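Probable thiol peroxidase (Chromobacterium violaceum, PDB 3KEB) probably reduces peroxides through a redox-active centre, as a thiol peroxidase of the redoxin family with a thioredoxin-like fold. Local coordinates at residues E4-Q9 with R154-R159; G11-P16 with T128-S133; H48-I53 with P81-I86; R74-S79 with A166-L171. One frame throughout, in Å; residues are numbered along the deposited sequence. Where two conformers were deposited one is given.

Along the chain the first segments come in the order 1, 2, 3, 4, but the second segments run 3, 2, 1, 4: contact 3 is nested inside contact 2, contact 2 inside contact 1, and contact 4 crosses all three. Contacts 1 and 2, with centres about 10 Å apart, share the N-terminal hairpin of strands 7-10 and 13-16, which lies against segments 154-159 and 128-133. Contacts 3 and 4, about 11 Å between centres, share the beta-alpha-beta unit 51-55, 67-77, 84-89 and meet through L77. Contacts 2 and 3, about 30 Å between centres, lie on opposite sides of the chain's centre.

Contact 1 (E4-Q9 with R154-R159); sequences EDFWVQ and RLANTR
Q9 holds the loop after strand 149-154 with both of its backbone polar atoms, making a single beta bridge to N157 that ties this loop to the N-terminal hairpin. Its N donates to A156 O at 2.8 Å, with N-H...O at 161° and the donor above the carbonyl plane. T158 N returns a bond to Q9 O at 3.0 Å, arriving almost on the line of the C=O. N157 CA also leans on Q9 O, a CA-H...O contact, while N157 OD1 accepts from R159 N in an Asx turn that shapes the loop just beyond the bridge. T158 OG1 turns elsewhere, to H64.

At the other end F6 and R154 stack. CG of F6 is anti to its backbone N (chi1 -165°), and the ring lies on the guanidinium with planes 21° apart, centres 4.2 Å apart, an off-centre cation-pi pair. R154 NH1 is bonded to G124 O, which helps hold the flat group in place. L155 O reaches the rim of the same ring, near its plane, 3.6 Å from F6 CE2. Between bridge and stack sits buried V8, whose CG2 touches T158 CG2 at 4.0 Å and comes closer still to L155 O, at 3.4 Å.

Contact 2 (G11-P16 with T128-S133); sequences GDEMLP and TEYPLS
L15 reaches from strand 13-16 into the type VIa turn at 129-132, its two methyls parting company. CD1 meets P131 CD and, at 3.7 Å, L132 CB, and the leucine crosses both side chains at about a right angle. CD2 goes to the backbone instead, 3.3 Å from Y130 O. The peptide before P131 is cis, a weak L132 N to E129 O bond closes the turn, and P131 CB lies over one face of the Y130 ring. P16 and E129 also cross at about a right angle: the glutamate, extended beyond CG (chi2 -165°), lays its carboxylate against the proline ring, OE2 to P16 CG 3.3 Å. E13 CG touches P131 CD at 4.0 Å. A water bridges P16 O and T128 N, 2.8 Å from each. The turn, between helix 119-122 and strand 139-143, touches Y10 of strand 7-10 and lies at the subunit interface: K38 of the second subunit packs on Y130, P131 and L132, and H39 of that subunit meets the Y130 ring.

Contact 3 (H48-I53 with P81-I86); sequences HTPKLI and PHLKLI
I53 and I86 lie side by side and point the same way, I53 CG1 to I86 CB 4.2 Å, on the face of the mixed sheet that K51 and K84 share. I86 CD1 continues this patch onto the aliphatic part of K51, meeting its CD at 3.8 Å. On the other face L85 CD1 approaches L52 CB, and one conformer of L83 packs on L52 and P50. The pairs K51-K84, L52-L85 and I53-I86 form parallel bridges. L52 lends both backbone polar atoms: its N donates to K84 O at 2.8 Å, and its O takes I86 N at 2.9 Å with N-H...O at 175°.

Toward the strand starts P50 O is gripped twice, by K84 N at 3.1 Å and by T49 OG1 at 2.8 Å, the hydroxyl lying in the carbonyl plane on a lone pair. K51 CG stands between its backbone N and carbonyl carbon (chi1 52°), and bends at chi2 and chi4 bring NZ to T49 O and F46 O; K84 NZ bonds to N107 O. These are two strands of a beta-alpha-beta crossover, with strand 139-143 beside 51-55, strand 109-112 beside 84-89, and helix 67-77 lying over L52 and L85 through L77.

Contact 4 (R74-S79 with A166-L171); sequences RRFLDS and AIEKLL
F76 carries this helix-to-helix contact, its ring reaching obliquely to I167, E168 and L171 of helix 164-177. The apolar part belongs to the far end of the ring. CZ meets I167 CG2 at 3.7 Å and L171 CD1 at 3.9 Å, and CE2 also touches the isoleucine methyl; I167 and L171 stand one helical turn apart, so the ring tip rests against a single strip of the helix. A chi1 of 170° sets CG anti to the backbone N, and the end of the side chain draws nearer to helix 164-177.

The polar part is a carboxylate beside an aromatic carbon. E168 bends at chi2 (74°), and its OE1 comes 3.6 Å from F76 CE1, with carboxylate and ring planes 90° apart. The same oxygen accepts a hydrogen bond from W80 NE1, which helps fix the carboxylate where it stands. S79 adds a loose touch, its CB 4.4 Å from E168 OE1. No hydrogen bond runs directly between the two segments.

Aromatic neighbours enclose the phenylalanine further, since the rings of W80 and F164 both meet it. The contact lies toward the surface, where helices 67-77 and 164-177 pack on one face of the central sheet, consistent with the thioredoxin-like fold of the redoxin family; on the sheet side, I167 touches I140 and L142 of strand 139-143 and Y151 of strand 149-154.

Contact 1 (E4-Q9 with R154-R159)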
loop_
_atom_site.group_PDB
_atom_site.type_symbol
_atom_site.label_atom_id
_atom_site.label_comp_id
_atom_site.label_asym_id
_atom_site.label_seq_id
_atom_site.Cartn_x
_atom_site.Cartn_y
_atom_site.Cartn_z
ATOM N N GLU A 4 -13.590 7.380 21.936
ATOM C CA GLU A 4 -13.339 6.215 20.993
ATOM C C GLU A 4 -14.369 5.067 21.165
ATOM O O GLU A 4 -14.888 4.855 22.239
ATOM C CB GLU A 4 -11.870 5.726 21.084
ATOM C CG GLU A 4 -10.789 6.870 20.804
ATOM C CD GLU A 4 -10.887 7.566 19.363
ATOM O OE1 GLU A 4 -11.878 7.375 18.588
ATOM O OE2 GLU A 4 -9.941 8.321 19.003
ATOM N N ASP A 5 -14.701 4.349 20.112
ATOM C CA ASP A 5 -15.653 3.257 20.148
ATOM C C ASP A 5 -14.912 1.922 20.269
ATOM O O ASP A 5 -15.508 0.935 20.613
ATOM C CB ASP A 5 -16.471 3.146 18.846
ATOM C CG ASP A 5 -17.462 4.309 18.629
ATOM O OD1 ASP A 5 -18.339 4.578 19.501
ATOM O OD2 ASP A 5 -17.404 4.908 17.524
ATOM N N PHE A 6 -13.635 1.892 19.853
ATOM C CA PHE A 6 -12.911 0.620 19.805
ATOM C C PHE A 6 -11.376 0.804 19.871
ATOM O O PHE A 6 -10.886 1.780 19.373
ATOM C CB PHE A 6 -13.295 -0.098 18.531
ATOM C CG PHE A 6 -12.912 -1.544 18.539
ATOM C CD1 PHE A 6 -13.721 -2.494 19.124
ATOM C CD2 PHE A 6 -11.692 -1.932 18.045
ATOM C CE1 PHE A 6 -13.327 -3.846 19.138
ATOM C CE2 PHE A 6 -11.290 -3.235 18.125
ATOM C CZ PHE A 6 -12.122 -4.178 18.660
ATOM N N TRP A 7 -10.632 -0.195 20.418
ATOM C CA TRP A 7 -9.177 -0.146 20.504
ATOM C C TRP A 7 -8.599 -1.469 20.106
ATOM O O TRP A 7 -9.154 -2.523 20.426
ATOM C CB TRP A 7 -8.689 0.129 21.940
ATOM C CG TRP A 7 -9.148 1.383 22.530
ATOM C CD1 TRP A 7 -10.387 1.628 23.073
ATOM C CD2 TRP A 7 -8.405 2.597 22.666
ATOM N NE1 TRP A 7 -10.463 2.906 23.504
ATOM C CE2 TRP A 7 -9.270 3.541 23.273
ATOM C CE3 TRP A 7 -7.102 2.984 22.336
ATOM C CZ2 TRP A 7 -8.871 4.862 23.571
ATOM C CZ3 TRP A 7 -6.692 4.305 22.637
ATOM C CH2 TRP A 7 -7.584 5.226 23.249
ATOM N N VAL A 8 -7.443 -1.402 19.440
ATOM C CA VAL A 8 -6.699 -2.574 19.087
ATOM C C VAL A 8 -5.325 -2.460 19.724
ATOM O O VAL A 8 -4.679 -1.395 19.692
ATOM C CB VAL A 8 -6.611 -2.795 17.513
ATOM C CG1 VAL A 8 -5.853 -1.642 16.826
ATOM C CG2 VAL A 8 -6.040 -4.200 17.202
ATOM N N GLN A 9 -4.884 -3.565 20.304
ATOM C CA GLN A 9 -3.576 -3.666 20.905
ATOM C C GLN A 9 -2.588 -4.243 19.904
ATOM O O GLN A 9 -2.829 -5.308 19.326
ATOM C CB GLN A 9 -3.643 -4.568 22.141
ATOM C CG GLN A 9 -2.380 -4.561 23.028
ATOM C CD GLN A 9 -2.247 -3.327 23.981
ATOM O OE1 GLN A 9 -3.265 -2.743 24.443
ATOM N NE2 GLN A 9 -0.981 -2.938 24.287
ATOM N N ARG A 154 -14.158 -7.369 15.175
ATOM C CA ARG A 154 -12.823 -6.768 15.077
ATOM C C ARG A 154 -11.943 -7.316 16.140
ATOM O O ARG A 154 -12.386 -7.523 17.257
ATOM C CB ARG A 154 -12.936 -5.274 15.284
ATOM C CG ARG A 154 -13.590 -4.681 14.184
ATOM C CD ARG A 154 -13.677 -3.205 14.351
ATOM N NE ARG A 154 -14.690 -2.813 15.342
ATOM C CZ ARG A 154 -15.060 -1.558 15.588
ATOM N NH1 ARG A 154 -14.501 -0.562 14.950
ATOM N NH2 ARG A 154 -15.989 -1.270 16.526
ATOM N N LEU A 155 -10.713 -7.645 15.783
ATOM C CA LEU A 155 -9.778 -8.115 16.744
ATOM C C LEU A 155 -9.369 -7.008 17.707
ATOM O O LEU A 155 -9.019 -5.907 17.282
ATOM C CB LEU A 155 -8.510 -8.660 16.039
ATOM C CG LEU A 155 -8.623 -9.888 15.171
ATOM C CD1 LEU A 155 -7.145 -10.304 14.751
ATOM C CD2 LEU A 155 -9.383 -10.977 15.940
ATOM N N ALA A 156 -9.352 -7.328 18.994
ATOM C CA ALA A 156 -8.855 -6.425 20.025
ATOM C C ALA A 156 -7.331 -6.433 20.205
ATOM O O ALA A 156 -6.802 -5.555 20.866
ATOM C CB ALA A 156 -9.581 -6.667 21.381
ATOM N N ASN A 157 -6.660 -7.423 19.615
ATOM C CA ASN A 157 -5.208 -7.581 19.690
ATOM C C ASN A 157 -4.764 -8.199 18.372
ATOM O O ASN A 157 -5.407 -9.131 17.916
ATOM C CB ASN A 157 -4.780 -8.495 20.849
ATOM C CG ASN A 157 -3.273 -8.522 21.058
ATOM O OD1 ASN A 157 -2.525 -8.908 20.169
ATOM N ND2 ASN A 157 -2.817 -8.140 22.253
ATOM N N THR A 158 -3.659 -7.705 17.798
ATOM C CA THR A 158 -3.215 -8.095 16.475
ATOM C C THR A 158 -2.712 -9.500 16.381
ATOM O O THR A 158 -2.654 -10.022 15.238
ATOM C CB THR A 158 -2.121 -7.131 15.960
ATOM O OG1 THR A 158 -1.042 -7.102 16.868
ATOM C CG2 THR A 158 -2.664 -5.690 15.760
ATOM N N ARG A 159 -2.344 -10.090 17.529
ATOM C CA ARG A 159 -1.854 -11.486 17.555
ATOM C C ARG A 159 -2.972 -12.496 17.634
ATOM O O ARG A 159 -2.735 -13.693 17.416
ATOM C CB ARG A 159 -0.906 -11.686 18.701
ATOM C CG ARG A 159 0.315 -10.835 18.611
ATOM C CD ARG A 159 1.190 -11.102 19.855
ATOM N NE ARG A 159 2.518 -10.532 19.678
ATOM C CZ ARG A 159 3.022 -9.553 20.413
ATOM N NH1 ARG A 159 2.340 -8.997 21.395
ATOM N NH2 ARG A 159 4.243 -9.119 20.136
#

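Contact 2 (G11-P16 with T128-S133)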
loop_
_atom_site.group_PDB
_atom_site.type_symbol
_atom_site.label_atom_id
_atom_site.label_comp_id
_atom_site.label_asym_id
_atom_site.label_seq_id
_atom_site.Cartn_x
_atom_site.Cartn_y
_atom_site.Cartn_z
ATOM N N GLY A 11 1.376 -4.966 20.051
ATOM C CA GLY A 11 2.507 -4.961 21.009
ATOM C C GLY A 11 2.115 -4.243 22.267
ATOM O O GLY A 11 1.040 -4.531 22.852
ATOM N N ASP A 12 2.902 -3.232 22.632
ATOM C CA ASP A 12 2.615 -2.433 23.818
ATOM C C ASP A 12 1.805 -1.158 23.495
ATOM O O ASP A 12 1.610 -0.293 24.365
ATOM C CB ASP A 12 3.907 -2.126 24.625
ATOM C CG ASP A 12 4.684 -0.910 24.116
ATOM O OD1 ASP A 12 4.472 -0.447 22.973
ATOM O OD2 ASP A 12 5.541 -0.420 24.902
ATOM N N GLU A 13 1.303 -1.029 22.284
ATOM C CA GLU A 13 0.514 0.189 21.974
ATOM C C GLU A 13 -0.981 -0.192 21.908
ATOM O O GLU A 13 -1.313 -1.270 21.435
ATOM C CB GLU A 13 0.937 0.714 20.625
ATOM C CG GLU A 13 2.440 1.107 20.463
ATOM C CD GLU A 13 2.721 2.477 20.987
ATOM O OE1 GLU A 13 1.785 3.111 21.519
ATOM O OE2 GLU A 13 3.886 2.928 20.903
HETATM N N MSE A 14 -1.860 0.692 22.382
HETATM C CA MSE A 14 -3.300 0.540 22.286
HETATM C C MSE A 14 -3.800 1.730 21.456
HETATM O O MSE A 14 -3.611 2.888 21.844
HETATM C CB MSE A 14 -3.877 0.613 23.707
HETATM C CG MSE A 14 -5.146 -0.025 23.863
HETATM SE SE MSE A 14 -5.571 -0.006 25.809
HETATM C CE MSE A 14 -4.828 1.622 26.434
ATOM N N LEU A 15 -4.401 1.421 20.323
ATOM C CA LEU A 15 -4.686 2.385 19.273
ATOM C C LEU A 15 -6.173 2.459 18.986
ATOM O O LEU A 15 -6.850 1.414 18.869
ATOM C CB LEU A 15 -3.954 1.983 18.004
ATOM C CG LEU A 15 -2.433 1.760 18.158
ATOM C CD1 LEU A 15 -1.848 1.235 16.812
ATOM C CD2 LEU A 15 -1.682 3.009 18.749
ATOM N N PRO A 16 -6.700 3.674 18.863
ATOM C CA PRO A 16 -8.125 3.736 18.450
ATOM C C PRO A 16 -8.383 3.234 17.070
ATOM O O PRO A 16 -7.489 3.311 16.184
ATOM C CB PRO A 16 -8.468 5.234 18.539
ATOM C CG PRO A 16 -7.221 5.942 19.168
ATOM C CD PRO A 16 -6.068 5.004 18.939
ATOM N N THR A 128 -5.523 5.851 12.851
ATOM C CA THR A 128 -4.745 7.044 12.511
ATOM C C THR A 128 -3.499 7.284 13.388
ATOM O O THR A 128 -2.785 8.261 13.127
ATOM C CB THR A 128 -5.599 8.315 12.607
ATOM O OG1 THR A 128 -6.099 8.403 13.949
ATOM C CG2 THR A 128 -6.774 8.296 11.597
ATOM N N GLU A 129 -3.269 6.485 14.443
ATOM C CA GLU A 129 -2.105 6.722 15.324
ATOM C C GLU A 129 -0.928 5.827 15.064
ATOM O O GLU A 129 -1.094 4.675 14.749
ATOM C CB GLU A 129 -2.482 6.526 16.791
ATOM C CG GLU A 129 -3.559 7.425 17.235
ATOM C CD GLU A 129 -3.687 7.499 18.742
ATOM O OE1 GLU A 129 -2.806 6.976 19.468
ATOM O OE2 GLU A 129 -4.688 8.108 19.190
ATOM N N TYR A 130 0.271 6.376 15.274
ATOM C CA TYR A 130 1.534 5.634 15.260
ATOM C C TYR A 130 1.395 4.430 16.170
ATOM O O TYR A 130 0.851 4.591 17.290
ATOM C CB TYR A 130 2.699 6.543 15.816
ATOM C CG TYR A 130 3.963 5.770 16.122
ATOM C CD1 TYR A 130 4.828 5.389 15.103
ATOM C CD2 TYR A 130 4.296 5.397 17.432
ATOM C CE1 TYR A 130 5.963 4.636 15.362
ATOM C CE2 TYR A 130 5.472 4.672 17.704
ATOM C CZ TYR A 130 6.300 4.291 16.660
ATOM O OH TYR A 130 7.454 3.557 16.868
ATOM N N PRO A 131 1.919 3.279 15.765
ATOM C CA PRO A 131 2.632 3.001 14.517
ATOM C C PRO A 131 1.781 2.403 13.382
ATOM O O PRO A 131 2.321 1.981 12.377
ATOM C CB PRO A 131 3.648 1.944 14.939
ATOM C CG PRO A 131 3.097 1.344 16.151
ATOM C CD PRO A 131 1.950 2.106 16.636
ATOM N N LEU A 132 0.483 2.273 13.584
ATOM C CA LEU A 132 -0.380 1.645 12.575
ATOM C C LEU A 132 -1.215 2.661 11.778
ATOM O O LEU A 132 -2.148 2.280 11.071
ATOM C CB LEU A 132 -1.262 0.565 13.204
ATOM C CG LEU A 132 -0.500 -0.683 13.692
ATOM C CD1 LEU A 132 -1.474 -1.704 14.244
ATOM C CD2 LEU A 132 0.435 -1.309 12.584
ATOM N N SER A 133 -0.840 3.924 11.848
ATOM C CA SER A 133 -1.473 4.965 11.072
ATOM C C SER A 133 -1.611 4.601 9.588
ATOM O O SER A 133 -0.623 4.186 8.918
ATOM C CB SER A 133 -0.652 6.227 11.184
ATOM O OG SER A 133 -1.295 7.266 10.511
HETATM O O HOH W 1 -2.846 5.278 21.693
HETATM O O HOH W 2 -6.015 5.618 15.562
#

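Contact 3 (H48-I53 with P81-I86)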
loop_
_atom_site.group_PDB
_atom_site.type_symbol
_atom_site.label_atom_id
_atom_site.label_comp_id
_atom_site.label_asym_id
_atom_site.label_seq_id
_atom_site.Cartn_x
_atom_site.Cartn_y
_atom_site.Cartn_z
ATOM N N HIS A 48 -23.800 -12.879 -6.384
ATOM C CA HIS A 48 -24.388 -14.181 -6.149
ATOM C C HIS A 48 -23.475 -15.144 -5.393
ATOM O O HIS A 48 -23.409 -16.335 -5.726
ATOM C CB HIS A 48 -24.871 -14.778 -7.482
ATOM C CG HIS A 48 -25.851 -13.890 -8.203
ATOM N ND1 HIS A 48 -25.498 -13.119 -9.299
ATOM C CD2 HIS A 48 -27.163 -13.641 -7.974
ATOM C CE1 HIS A 48 -26.563 -12.462 -9.730
ATOM N NE2 HIS A 48 -27.587 -12.767 -8.951
ATOM N N THR A 49 -22.760 -14.646 -4.388
ATOM C CA THR A 49 -22.045 -15.534 -3.505
ATOM C C THR A 49 -21.995 -15.000 -2.098
ATOM O O THR A 49 -21.868 -13.779 -1.890
ATOM C CB THR A 49 -20.563 -15.834 -3.989
ATOM O OG1 THR A 49 -19.969 -16.774 -3.088
ATOM C CG2 THR A 49 -19.708 -14.575 -4.017
ATOM N N PRO A 50 -22.100 -15.893 -1.119
ATOM C CA PRO A 50 -21.813 -15.453 0.223
ATOM C C PRO A 50 -20.327 -15.207 0.311
ATOM O O PRO A 50 -19.573 -15.711 -0.509
ATOM C CB PRO A 50 -22.231 -16.625 1.111
ATOM C CG PRO A 50 -22.449 -17.788 0.195
ATOM C CD PRO A 50 -22.527 -17.307 -1.191
ATOM N N LYS A 51 -19.947 -14.411 1.283
ATOM C CA LYS A 51 -18.534 -14.078 1.464
ATOM C C LYS A 51 -18.093 -13.812 2.826
ATOM O O LYS A 51 -18.871 -13.495 3.706
ATOM C CB LYS A 51 -18.155 -12.914 0.607
ATOM C CG LYS A 51 -19.002 -11.719 0.722
ATOM C CD LYS A 51 -19.277 -11.434 -0.685
ATOM C CE LYS A 51 -20.265 -10.426 -0.921
ATOM N NZ LYS A 51 -21.079 -10.856 -2.203
ATOM N N LEU A 52 -16.795 -13.994 2.988
ATOM C CA LEU A 52 -16.093 -13.797 4.246
ATOM C C LEU A 52 -15.063 -12.701 3.930
ATOM O O LEU A 52 -14.094 -12.928 3.192
ATOM C CB LEU A 52 -15.409 -15.109 4.676
ATOM C CG LEU A 52 -14.961 -15.124 6.125
ATOM C CD1 LEU A 52 -16.128 -14.881 7.184
ATOM C CD2 LEU A 52 -14.271 -16.467 6.448
ATOM N N ILE A 53 -15.355 -11.496 4.385
ATOM C CA ILE A 53 -14.430 -10.349 4.219
ATOM C C ILE A 53 -13.481 -10.266 5.422
ATOM O O ILE A 53 -13.900 -10.409 6.559
ATOM C CB ILE A 53 -15.202 -9.047 4.041
ATOM C CG1 ILE A 53 -16.043 -9.095 2.755
ATOM C CG2 ILE A 53 -14.266 -7.815 4.058
ATOM C CD1 ILE A 53 -16.920 -7.979 2.617
ATOM N N PRO A 81 -16.517 -24.402 1.390
ATOM C CA PRO A 81 -15.979 -24.064 0.063
ATOM C C PRO A 81 -16.824 -23.055 -0.721
ATOM O O PRO A 81 -16.306 -22.508 -1.715
ATOM C CB PRO A 81 -15.917 -25.393 -0.669
ATOM C CG PRO A 81 -16.896 -26.327 0.052
ATOM C CD PRO A 81 -16.796 -25.837 1.509
ATOM N N HIS A 82 -18.053 -22.753 -0.307
ATOM C CA HIS A 82 -18.882 -21.877 -1.130
ATOM C C HIS A 82 -18.811 -20.424 -0.691
ATOM O O HIS A 82 -19.476 -19.567 -1.266
ATOM C CB HIS A 82 -20.323 -22.385 -1.168
ATOM C CG HIS A 82 -20.450 -23.781 -1.684
ATOM N ND1 HIS A 82 -21.630 -24.487 -1.621
ATOM C CD2 HIS A 82 -19.556 -24.599 -2.282
ATOM C CE1 HIS A 82 -21.448 -25.692 -2.134
ATOM N NE2 HIS A 82 -20.204 -25.784 -2.559
ATOM N N LEU A 83 -18.008 -20.175 0.329
ATOM C CA LEU A 83 -17.853 -18.894 0.937
ATOM C C LEU A 83 -16.627 -18.239 0.291
ATOM O O LEU A 83 -15.491 -18.792 0.395
ATOM C CB LEU A 83 -17.670 -19.107 2.428
ATOM C CG LEU A 83 -18.313 -18.164 3.438
ATOM C CD1 LEU A 83 -19.815 -18.185 3.312
ATOM C CD2 LEU A 83 -17.892 -18.553 4.852
ATOM N N LYS A 84 -16.848 -17.119 -0.355
ATOM C CA LYS A 84 -15.788 -16.386 -1.064
ATOM C C LYS A 84 -14.982 -15.543 -0.061
ATOM O O LYS A 84 -15.531 -14.607 0.559
ATOM C CB LYS A 84 -16.376 -15.487 -2.168
ATOM C CG LYS A 84 -15.408 -14.619 -2.897
ATOM C CD LYS A 84 -14.380 -15.449 -3.704
ATOM C CE LYS A 84 -13.349 -14.612 -4.470
ATOM N NZ LYS A 84 -12.539 -15.530 -5.320
ATOM N N LEU A 85 -13.701 -15.849 0.047
ATOM C CA LEU A 85 -12.786 -15.131 0.933
ATOM C C LEU A 85 -12.267 -13.905 0.187
ATOM O O LEU A 85 -11.671 -14.033 -0.933
ATOM C CB LEU A 85 -11.618 -16.034 1.339
ATOM C CG LEU A 85 -10.599 -15.381 2.301
ATOM C CD1 LEU A 85 -11.309 -14.757 3.529
ATOM C CD2 LEU A 85 -9.549 -16.313 2.730
ATOM N N ILE A 86 -12.555 -12.735 0.760
ATOM C CA ILE A 86 -12.150 -11.424 0.223
ATOM C C ILE A 86 -11.238 -10.733 1.287
ATOM O O ILE A 86 -11.700 -10.357 2.377
ATOM C CB ILE A 86 -13.348 -10.507 -0.082
ATOM C CG1 ILE A 86 -14.289 -11.187 -1.105
ATOM C CG2 ILE A 86 -12.855 -9.180 -0.630
ATOM C CD1 ILE A 86 -15.647 -10.476 -1.270
#

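Contact 4 (R74-S79 with A166-L171)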
loop_
_atom_site.group_PDB
_atom_site.type_symbol
_atom_site.label_atom_id
_atom_site.label_comp_id
_atom_site.label_asym_id
_atom_site.label_seq_id
_atom_site.Cartn_x
_atom_site.Cartn_y
_atom_site.Cartn_z
ATOM N N ARG A 74 -8.086 -19.519 5.972
ATOM C CA ARG A 74 -8.129 -20.498 4.872
ATOM C C ARG A 74 -8.459 -21.891 5.400
ATOM O O ARG A 74 -9.296 -22.611 4.827
ATOM C CB ARG A 74 -6.795 -20.551 4.104
ATOM C CG ARG A 74 -6.502 -19.260 3.389
ATOM C CD ARG A 74 -5.226 -19.275 2.513
ATOM N NE ARG A 74 -3.950 -19.282 3.241
ATOM C CZ ARG A 74 -3.106 -20.311 3.259
ATOM N NH1 ARG A 74 -1.982 -20.229 3.949
ATOM N NH2 ARG A 74 -3.411 -21.447 2.619
ATOM N N ARG A 75 -7.808 -22.291 6.497
ATOM C CA ARG A 75 -8.074 -23.577 7.086
ATOM C C ARG A 75 -9.534 -23.721 7.563
ATOM O O ARG A 75 -10.181 -24.769 7.328
ATOM C CB ARG A 75 -7.100 -23.921 8.223
ATOM C CG ARG A 75 -5.707 -24.297 7.690
ATOM C CD ARG A 75 -4.682 -24.288 8.793
ATOM N NE ARG A 75 -3.337 -24.678 8.345
ATOM C CZ ARG A 75 -2.336 -24.928 9.181
ATOM N NH1 ARG A 75 -2.541 -24.855 10.502
ATOM N NH2 ARG A 75 -1.146 -25.286 8.709
ATOM N N PHE A 76 -10.061 -22.691 8.216
ATOM C CA PHE A 76 -11.462 -22.695 8.623
ATOM C C PHE A 76 -12.347 -22.968 7.420
ATOM O O PHE A 76 -13.283 -23.765 7.490
ATOM C CB PHE A 76 -11.814 -21.322 9.147
ATOM C CG PHE A 76 -13.251 -21.132 9.361
ATOM C CD1 PHE A 76 -13.909 -21.867 10.356
ATOM C CD2 PHE A 76 -13.948 -20.217 8.607
ATOM C CE1 PHE A 76 -15.262 -21.689 10.555
ATOM C CE2 PHE A 76 -15.322 -20.035 8.813
ATOM C CZ PHE A 76 -15.950 -20.753 9.809
ATOM N N LEU A 77 -12.065 -22.267 6.332
ATOM C CA LEU A 77 -12.872 -22.330 5.110
ATOM C C LEU A 77 -12.733 -23.646 4.338
ATOM O O LEU A 77 -13.512 -23.900 3.401
ATOM C CB LEU A 77 -12.571 -21.143 4.199
ATOM C CG LEU A 77 -13.017 -19.759 4.583
ATOM C CD1 LEU A 77 -12.469 -18.753 3.591
ATOM C CD2 LEU A 77 -14.517 -19.733 4.656
ATOM N N ASP A 78 -11.851 -24.558 4.733
ATOM C CA ASP A 78 -11.887 -25.885 4.148
ATOM C C ASP A 78 -13.271 -26.543 4.307
ATOM O O ASP A 78 -13.670 -27.376 3.469
ATOM C CB ASP A 78 -10.839 -26.854 4.755
ATOM C CG ASP A 78 -9.414 -26.484 4.392
ATOM O OD1 ASP A 78 -9.211 -25.836 3.342
ATOM O OD2 ASP A 78 -8.514 -26.879 5.153
ATOM N N SER A 79 -13.945 -26.235 5.402
ATOM C CA SER A 79 -15.297 -26.740 5.670
ATOM C C SER A 79 -16.429 -26.014 4.915
ATOM O O SER A 79 -17.561 -26.460 4.954
ATOM C CB SER A 79 -15.581 -26.629 7.179
ATOM O OG SER A 79 -14.745 -27.487 7.939
ATOM N N ALA A 166 -17.392 -19.443 16.739
ATOM C CA ALA A 166 -18.660 -18.711 16.672
ATOM C C ALA A 166 -19.246 -18.640 15.250
ATOM O O ALA A 166 -20.464 -18.786 15.037
ATOM C CB ALA A 166 -18.469 -17.283 17.229
ATOM N N ILE A 167 -18.373 -18.395 14.279
ATOM C CA ILE A 167 -18.773 -18.369 12.862
ATOM C C ILE A 167 -19.255 -19.771 12.430
ATOM O O ILE A 167 -20.321 -19.908 11.805
ATOM C CB ILE A 167 -17.618 -17.865 11.950
ATOM C CG1 ILE A 167 -17.106 -16.498 12.423
ATOM C CG2 ILE A 167 -18.073 -17.851 10.493
ATOM C CD1 ILE A 167 -15.893 -15.913 11.611
ATOM N N GLU A 168 -18.493 -20.812 12.758
ATOM C CA GLU A 168 -18.922 -22.216 12.497
ATOM C C GLU A 168 -20.343 -22.502 13.020
ATOM O O GLU A 168 -21.169 -23.100 12.345
ATOM C CB GLU A 168 -17.947 -23.205 13.140
ATOM C CG GLU A 168 -18.240 -24.720 12.968
ATOM C CD GLU A 168 -17.945 -25.277 11.571
ATOM O OE1 GLU A 168 -17.101 -24.731 10.795
ATOM O OE2 GLU A 168 -18.575 -26.300 11.241
ATOM N N LYS A 169 -20.635 -22.057 14.234
ATOM C CA LYS A 169 -21.926 -22.369 14.837
ATOM C C LYS A 169 -23.056 -21.716 14.013
ATOM O O LYS A 169 -24.085 -22.355 13.742
ATOM C CB LYS A 169 -21.903 -21.904 16.298
ATOM C CG LYS A 169 -23.095 -22.234 17.115
ATOM C CD LYS A 169 -22.846 -21.862 18.601
ATOM C CE LYS A 169 -24.139 -21.949 19.409
ATOM N NZ LYS A 169 -24.701 -23.316 19.300
ATOM N N LEU A 170 -22.853 -20.477 13.578
ATOM C CA LEU A 170 -23.833 -19.797 12.715
ATOM C C LEU A 170 -24.022 -20.469 11.364
ATOM O O LEU A 170 -25.159 -20.624 10.890
ATOM C CB LEU A 170 -23.456 -18.337 12.498
ATOM C CG LEU A 170 -23.634 -17.442 13.725
ATOM C CD1 LEU A 170 -22.940 -16.099 13.460
ATOM C CD2 LEU A 170 -25.112 -17.230 14.167
ATOM N N LEU A 171 -22.916 -20.900 10.749
ATOM C CA LEU A 171 -23.014 -21.571 9.475
ATOM C C LEU A 171 -23.696 -22.929 9.624
ATOM O O LEU A 171 -24.488 -23.312 8.763
ATOM C CB LEU A 171 -21.646 -21.723 8.809
ATOM C CG LEU A 171 -20.919 -20.407 8.400
ATOM C CD1 LEU A 171 -19.465 -20.700 8.169
ATOM C CD2 LEU A 171 -21.569 -19.752 7.111
#